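Local coordinates for protein endo-1,3-beta-glucanase, family GH16 (Zobellia galactanivorans, PDB 4BPZ) that probably hydrolyses internal 1,3-beta-glucosidic bonds of algal laminarin, through a calcium-binding catalytic domain of glycoside hydrolase family 16, at residues D17-E22 with G62-R67; P112-L117 with L224-A229. The protein carries 1 engineered substitution. All blocks are in the same frame, centred on the assembly; numbering follows the deposited sequence.

Contact 1: residues D17-E22 with G62-R67; sequences DEFEYE and GTLKIR. With CA (calcium ion), chain E.
A calcium site on the beta-sandwich of this family 16 domain brings the loop 17-22 against the start of strand 63-75, with no direct hydrogen bond between them. The ion takes Glu18 O at 2.4 Å, Gly62 O at 2.3 Å and Glu20 OE2 at 2.5 Å, plus a water that also donates to Glu18 OE1; O and OD1 of Asp250 complete the shell. Glu20 starts out pointing away from strand 63-75, but its chain bends at chi2 (-53°) and brings the carboxylate back over Gly62. Gly62 has a positive phi (82°), and with Glu20 OE1 3.6 Å from Gly62 CA there is probably little room for a side chain here. A second water links the segments, donating to Phe19 O and Tyr21 O while accepting from Gly62 N.

Next along the contact, Leu64 CB sits over the centre of one face of the Phe19 ring, 3.5 Å from its centroid and almost on the normal, in a CH-pi contact, and Leu64 CD2 reaches Phe19 CZ at 3.7 Å. The opposite face of the ring has Asp17 CG over its rim. That carboxylate organises the loop, its OD1 accepting from Phe19 N (2.9 Å, from above the carboxylate plane) in an Asx turn and its OD2 from Tyr21 OH through the syn lone pair (2.7 Å). An alanine in place of Phe19 would probably open a gap between Leu64 and Asp17 and leave the loop less firmly seated beside the calcium.

Around this pair, Phe19 also packs on Val59 of strand 57-60 and Ile249 of strand 244-255, the strand that supplies Asp250 as well as Arg253, the salt-bridge partner of Glu18. Leu64 extends the apolar layer to Leu87 of strand 82-93.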
loop_
_atom_site.group_PDB
_atom_site.type_symbol
_atom_site.label_atom_id
_atom_site.label_comp_id
_atom_site.label_asym_id
_atom_site.label_seq_id
_atom_site.Cartn_x
_atom_site.Cartn_y
_atom_site.Cartn_z
ATOM N N ASP A 17 5.180 13.192 4.472
ATOM C CA ASP A 17 6.605 13.055 4.080
ATOM C C ASP A 17 6.676 13.646 2.673
ATOM O O ASP A 17 6.069 13.089 1.744
ATOM C CB ASP A 17 7.174 11.628 4.207
ATOM C CG ASP A 17 8.681 11.675 4.207
ATOM O OD1 ASP A 17 9.273 12.674 3.757
ATOM O OD2 ASP A 17 9.268 10.596 4.654
ATOM N N GLU A 18 7.386 14.761 2.495
ATOM C CA GLU A 18 7.641 15.361 1.210
ATOM C C GLU A 18 8.887 14.779 0.497
ATOM O O GLU A 18 9.136 15.087 -0.633
ATOM C CB GLU A 18 7.837 16.887 1.375
ATOM C CG GLU A 18 6.583 17.539 1.962
ATOM C CD GLU A 18 5.376 17.491 1.113
ATOM O OE1 GLU A 18 5.403 17.589 -0.154
ATOM O OE2 GLU A 18 4.283 17.436 1.727
ATOM N N PHE A 19 9.608 13.929 1.215
ATOM C CA PHE A 19 10.750 13.232 0.637
ATOM C C PHE A 19 11.820 14.216 0.087
ATOM O O PHE A 19 12.443 13.860 -0.954
ATOM C CB PHE A 19 10.286 12.200 -0.413
ATOM C CG PHE A 19 9.487 11.108 0.211
ATOM C CD1 PHE A 19 10.030 10.279 1.191
ATOM C CD2 PHE A 19 8.152 10.971 -0.138
ATOM C CE1 PHE A 19 9.260 9.274 1.792
ATOM C CE2 PHE A 19 7.354 9.992 0.488
ATOM C CZ PHE A 19 7.907 9.138 1.439
ATOM N N GLU A 20 12.048 15.355 0.707
ATOM C CA GLU A 20 13.000 16.318 0.188
ATOM C C GLU A 20 14.397 16.053 0.728
ATOM O O GLU A 20 15.338 16.847 0.356
ATOM C CB GLU A 20 12.422 17.745 0.439
ATOM C CG GLU A 20 11.136 18.066 -0.415
ATOM C CD GLU A 20 11.173 17.864 -1.990
ATOM O OE1 GLU A 20 12.278 18.293 -2.483
ATOM O OE2 GLU A 20 10.141 17.336 -2.733
ATOM N N TYR A 21 14.651 15.034 1.524
ATOM C CA TYR A 21 15.927 14.648 2.010
ATOM C C TYR A 21 16.608 13.521 1.156
ATOM O O TYR A 21 16.014 13.116 0.150
ATOM C CB TYR A 21 15.775 14.238 3.456
ATOM C CG TYR A 21 14.736 13.110 3.611
ATOM C CD1 TYR A 21 15.078 11.742 3.593
ATOM C CD2 TYR A 21 13.415 13.403 3.892
ATOM C CE1 TYR A 21 14.113 10.716 3.772
ATOM C CE2 TYR A 21 12.404 12.392 4.014
ATOM C CZ TYR A 21 12.769 11.121 3.967
ATOM O OH TYR A 21 11.828 10.048 4.109
ATOM N N GLU A 22 17.797 13.030 1.545
ATOM C CA GLU A 22 18.556 11.983 0.838
ATOM C C GLU A 22 18.887 10.759 1.694
ATOM O O GLU A 22 19.445 10.954 2.847
ATOM C CB GLU A 22 19.872 12.566 0.361
ATOM C CG GLU A 22 20.513 11.646 -0.707
ATOM C CD GLU A 22 21.748 12.309 -1.361
ATOM O OE1 GLU A 22 21.663 13.192 -2.237
ATOM O OE2 GLU A 22 22.785 11.898 -1.008
ATOM N N GLY A 62 13.916 14.672 -4.274
ATOM C CA GLY A 62 12.560 15.014 -3.880
ATOM C C GLY A 62 11.529 13.911 -3.921
ATOM O O GLY A 62 10.359 14.163 -3.616
ATOM N N THR A 63 11.916 12.638 -4.152
ATOM C CA THR A 63 10.967 11.581 -4.207
ATOM C C THR A 63 11.506 10.311 -3.555
ATOM O O THR A 63 12.742 10.018 -3.534
ATOM C CB THR A 63 10.541 11.208 -5.657
ATOM O OG1 THR A 63 11.646 10.680 -6.364
ATOM C CG2 THR A 63 10.038 12.320 -6.455
ATOM N N LEU A 64 10.580 9.518 -3.003
ATOM C CA LEU A 64 10.861 8.152 -2.574
ATOM C C LEU A 64 10.777 7.245 -3.770
ATOM O O LEU A 64 9.856 7.349 -4.586
ATOM C CB LEU A 64 9.739 7.746 -1.539
ATOM C CG LEU A 64 9.697 6.253 -1.214
ATOM C CD1 LEU A 64 10.915 5.807 -0.420
ATOM C CD2 LEU A 64 8.435 5.985 -0.432
ATOM N N LYS A 65 11.721 6.301 -3.870
ATOM C CA LYS A 65 11.587 5.214 -4.805
ATOM C C LYS A 65 11.535 3.920 -4.056
ATOM O O LYS A 65 12.351 3.671 -3.126
ATOM C CB LYS A 65 12.833 5.122 -5.736
ATOM C CG LYS A 65 12.911 6.230 -6.748
ATOM C CD LYS A 65 13.439 7.557 -6.195
ATOM C CE LYS A 65 13.935 8.455 -7.294
ATOM N NZ LYS A 65 14.326 9.762 -6.738
ATOM N N ILE A 66 10.562 3.061 -4.420
ATOM C CA ILE A 66 10.589 1.648 -4.067
ATOM C C ILE A 66 10.956 0.925 -5.369
ATOM O O ILE A 66 10.426 1.260 -6.440
ATOM C CB ILE A 66 9.209 1.151 -3.527
ATOM C CG1 ILE A 66 8.959 1.913 -2.215
ATOM C CG2 ILE A 66 9.236 -0.344 -3.345
ATOM C CD1 ILE A 66 7.491 1.713 -1.698
ATOM N N ARG A 67 11.907 -0.005 -5.272
ATOM C CA ARG A 67 12.465 -0.665 -6.480
ATOM C C ARG A 67 12.401 -2.135 -6.282
ATOM O O ARG A 67 12.953 -2.694 -5.319
ATOM C CB ARG A 67 13.887 -0.137 -6.671
ATOM C CG ARG A 67 14.610 -0.840 -7.857
ATOM C CD ARG A 67 15.843 -0.116 -8.312
ATOM N NE ARG A 67 16.771 0.098 -7.191
ATOM C CZ ARG A 67 17.685 1.077 -7.114
ATOM N NH1 ARG A 67 17.850 1.915 -8.152
ATOM N NH2 ARG A 67 18.389 1.201 -5.994
HETATM CA CA CA E . 8.611 15.410 -2.911
HETATM O O HOH W 1 6.981 17.058 -2.311
HETATM O O HOH W 2 14.905 13.908 -2.040
#

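Contact 2: residues P112-L117 with L224-A229; sequences PAIWTL and LLLNIA. With GLC (alpha-D-glucopyranose), chain C.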
loop_
_atom_site.group_PDB
_atom_site.type_symbol
_atom_site.label_atom_id
_atom_site.label_comp_id
_atom_site.label_asym_id
_atom_site.label_seq_id
_atom_site.Cartn_x
_atom_site.Cartn_y
_atom_site.Cartn_z
ATOM N N PRO A 112 2.130 -2.806 -7.695
ATOM C CA PRO A 112 2.293 -1.736 -6.689
ATOM C C PRO A 112 0.996 -1.542 -5.922
ATOM O O PRO A 112 -0.099 -1.805 -6.428
ATOM C CB PRO A 112 2.549 -0.469 -7.564
ATOM C CG PRO A 112 1.685 -0.751 -8.811
ATOM C CD PRO A 112 1.892 -2.245 -9.081
ATOM N N ALA A 113 1.125 -1.016 -4.694
ATOM C CA ALA A 113 -0.045 -0.716 -3.910
ATOM C C ALA A 113 0.225 0.410 -2.916
ATOM O O ALA A 113 1.330 0.546 -2.376
ATOM C CB ALA A 113 -0.527 -1.939 -3.153
ATOM N N ILE A 114 -0.839 1.177 -2.688
ATOM C CA ILE A 114 -0.962 2.204 -1.629
ATOM C C ILE A 114 -2.206 1.734 -0.863
ATOM O O ILE A 114 -3.296 1.718 -1.469
ATOM C CB ILE A 114 -1.184 3.574 -2.185
ATOM C CG1 ILE A 114 -0.051 3.991 -3.162
ATOM C CG2 ILE A 114 -1.316 4.602 -1.038
ATOM C CD1 ILE A 114 -0.359 5.234 -3.982
ATOM N N TRP A 115 -2.103 1.386 0.408
ATOM C CA TRP A 115 -3.281 0.770 1.036
ATOM C C TRP A 115 -3.141 0.893 2.534
ATOM O O TRP A 115 -2.165 1.434 3.035
ATOM C CB TRP A 115 -3.430 -0.679 0.553
ATOM C CG TRP A 115 -2.257 -1.583 0.818
ATOM C CD1 TRP A 115 -0.993 -1.530 0.307
ATOM C CD2 TRP A 115 -2.296 -2.807 1.575
ATOM N NE1 TRP A 115 -0.248 -2.610 0.680
ATOM C CE2 TRP A 115 -1.035 -3.400 1.454
ATOM C CE3 TRP A 115 -3.296 -3.472 2.325
ATOM C CZ2 TRP A 115 -0.724 -4.681 1.997
ATOM C CZ3 TRP A 115 -3.014 -4.702 2.871
ATOM C CH2 TRP A 115 -1.750 -5.325 2.728
ATOM N N THR A 116 -4.157 0.454 3.237
ATOM C CA THR A 116 -4.189 0.537 4.713
ATOM C C THR A 116 -4.551 -0.824 5.293
ATOM O O THR A 116 -5.221 -1.630 4.677
ATOM C CB THR A 116 -5.206 1.580 5.225
ATOM O OG1 THR A 116 -6.537 1.040 5.173
ATOM C CG2 THR A 116 -5.126 2.925 4.514
ATOM N N LEU A 117 -4.119 -0.976 6.537
ATOM C CA LEU A 117 -4.587 -2.056 7.395
ATOM C C LEU A 117 -5.044 -1.424 8.707
ATOM O O LEU A 117 -4.402 -0.486 9.222
ATOM C CB LEU A 117 -3.499 -3.081 7.693
ATOM C CG LEU A 117 -3.184 -4.109 6.609
ATOM C CD1 LEU A 117 -1.913 -4.847 6.837
ATOM C CD2 LEU A 117 -4.400 -5.020 6.453
ATOM N N LEU A 224 -0.799 3.167 7.003
ATOM C CA LEU A 224 -0.578 3.152 5.557
ATOM C C LEU A 224 0.537 2.164 5.199
ATOM O O LEU A 224 1.538 2.018 5.933
ATOM C CB LEU A 224 -0.137 4.545 5.088
ATOM C CG LEU A 224 -0.081 4.804 3.584
ATOM C CD1 LEU A 224 -1.517 4.851 3.019
ATOM C CD2 LEU A 224 0.608 6.160 3.334
ATOM N N LEU A 225 0.382 1.479 4.053
ATOM C CA LEU A 225 1.364 0.639 3.473
ATOM C C LEU A 225 1.706 1.086 2.062
ATOM O O LEU A 225 0.798 1.490 1.313
ATOM C CB LEU A 225 0.914 -0.835 3.429
ATOM C CG LEU A 225 0.603 -1.519 4.792
ATOM C CD1 LEU A 225 -0.850 -1.368 5.183
ATOM C CD2 LEU A 225 1.013 -2.963 4.791
ATOM N N LEU A 226 2.977 0.929 1.677
ATOM C CA LEU A 226 3.457 1.230 0.318
ATOM C C LEU A 226 4.354 0.087 -0.087
ATOM O O LEU A 226 5.280 -0.256 0.667
ATOM C CB LEU A 226 4.337 2.502 0.337
ATOM C CG LEU A 226 3.607 3.737 0.808
ATOM C CD1 LEU A 226 4.686 4.846 1.038
ATOM C CD2 LEU A 226 2.524 4.198 -0.122
ATOM N N ASN A 227 4.141 -0.504 -1.257
ATOM C CA ASN A 227 4.951 -1.672 -1.620
ATOM C C ASN A 227 4.910 -1.903 -3.134
ATOM O O ASN A 227 4.001 -1.404 -3.808
ATOM C CB ASN A 227 4.508 -2.940 -0.882
ATOM C CG ASN A 227 3.137 -3.399 -1.282
ATOM O OD1 ASN A 227 2.151 -2.786 -0.864
ATOM N ND2 ASN A 227 3.040 -4.371 -2.170
ATOM N N ILE A 228 5.831 -2.716 -3.632
ATOM C CA ILE A 228 5.662 -3.394 -4.960
ATOM C C ILE A 228 5.752 -4.872 -4.721
ATOM O O ILE A 228 6.842 -5.346 -4.375
ATOM C CB ILE A 228 6.692 -2.980 -6.029
ATOM C CG1 ILE A 228 6.887 -1.473 -6.199
ATOM C CG2 ILE A 228 6.267 -3.644 -7.351
ATOM C CD1 ILE A 228 8.085 -1.169 -7.099
ATOM N N ALA A 229 4.683 -5.621 -4.926
ATOM C CA ALA A 229 4.787 -7.084 -4.959
ATOM C C ALA A 229 5.173 -7.496 -6.372
ATOM O O ALA A 229 4.899 -6.788 -7.340
ATOM C CB ALA A 229 3.458 -7.683 -4.535
HETATM C C1 GLC C . -5.238 -5.804 -0.946
HETATM C C2 GLC C . -5.133 -7.339 -0.657
HETATM C C3 GLC C . -3.777 -7.572 0.026
HETATM C C4 GLC C . -2.682 -7.051 -0.797
HETATM C C5 GLC C . -2.901 -5.558 -0.822
HETATM C C6 GLC C . -1.861 -4.798 -1.614
HETATM O O1 GLC C . -5.556 -5.043 0.200
HETATM O O2 GLC C . -6.232 -7.679 0.151
HETATM O O3 GLC C . -3.602 -9.035 0.249
HETATM O O4 GLC C . -1.413 -7.397 -0.209
HETATM O O5 GLC C . -4.164 -5.309 -1.478
HETATM O O6 GLC C . -1.820 -5.210 -2.976
#
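Trp115 and Asn227 meet across two neighbouring strands through a side-chain hydrogen bond, Trp115 NE1 to Asn227 OD1 at 2.9 Å. The acceptor sits at the indole edge near the ring plane, while the donor is tilted 25° from the amide carbonyl plane. Both side chains have CG between the backbone N and the carbonyl carbon (chi1 58° and 66°), which folds them over the sheet so that their ends can meet although the residues are not paired in register. Backbone hydrogen bonds run in both directions between Ala113 and Asn227 and between Trp115 and Leu225, the shortest being Leu225 N to Trp115 O at 2.7 Å.

These are the hydrogen-bonded pairs of an antiparallel sheet, here the sheet that carries the substrate cleft of the GH16 jelly roll, a concanavalin-like beta-sandwich. The side chains of Ala113, Trp115, Leu225 and Asn227 share the face toward the glycan, and those of Ile114, Thr116, Leu224 and Leu226 the other.

Aromatic and apolar contacts follow this division. The indole is sandwiched: Leu225 CB lies 3.7 Å from the centroid of its five-membered ring, and on the opposite face GLC C5 lies over the ring centre, 3.4 Å above the plane of the Trp115 indole, and the sugar rests on it as on a platform. Ala113 CB touches GLC C6 at 3.5 Å. Leu225 CD1 packs on Leu117 CG at 3.9 Å. On the other face, Ile114 CG2 lies alongside Leu226 CD2 (4.0 Å) and Leu224 CD1, in the interior where Phe247 of strand 244-255 also packs on Ile114.

Contact 1 closes before contact 2 opens along the chain, and their centres lie 16 Å apart in the same domain. The centre of contact 2 lies about 1 Å from the centre of the chain, that of contact 1 about 16 Å from it. Strand 82-93 lies between them in the strand order, pairing with both 63-75 and 222-230, while Ile66 of contact 1 packs directly against contact 2, its CD1 3.8 Å from Leu226 O and its O 3.4 Å from Ile228 CD1. Strand 244-255 also sends side chains to both. The calcium site and the glycan platform thus share one beta framework, yet the calcium lies 22.8 Å from GLC C6, consistent with a structural rather than a catalytic role.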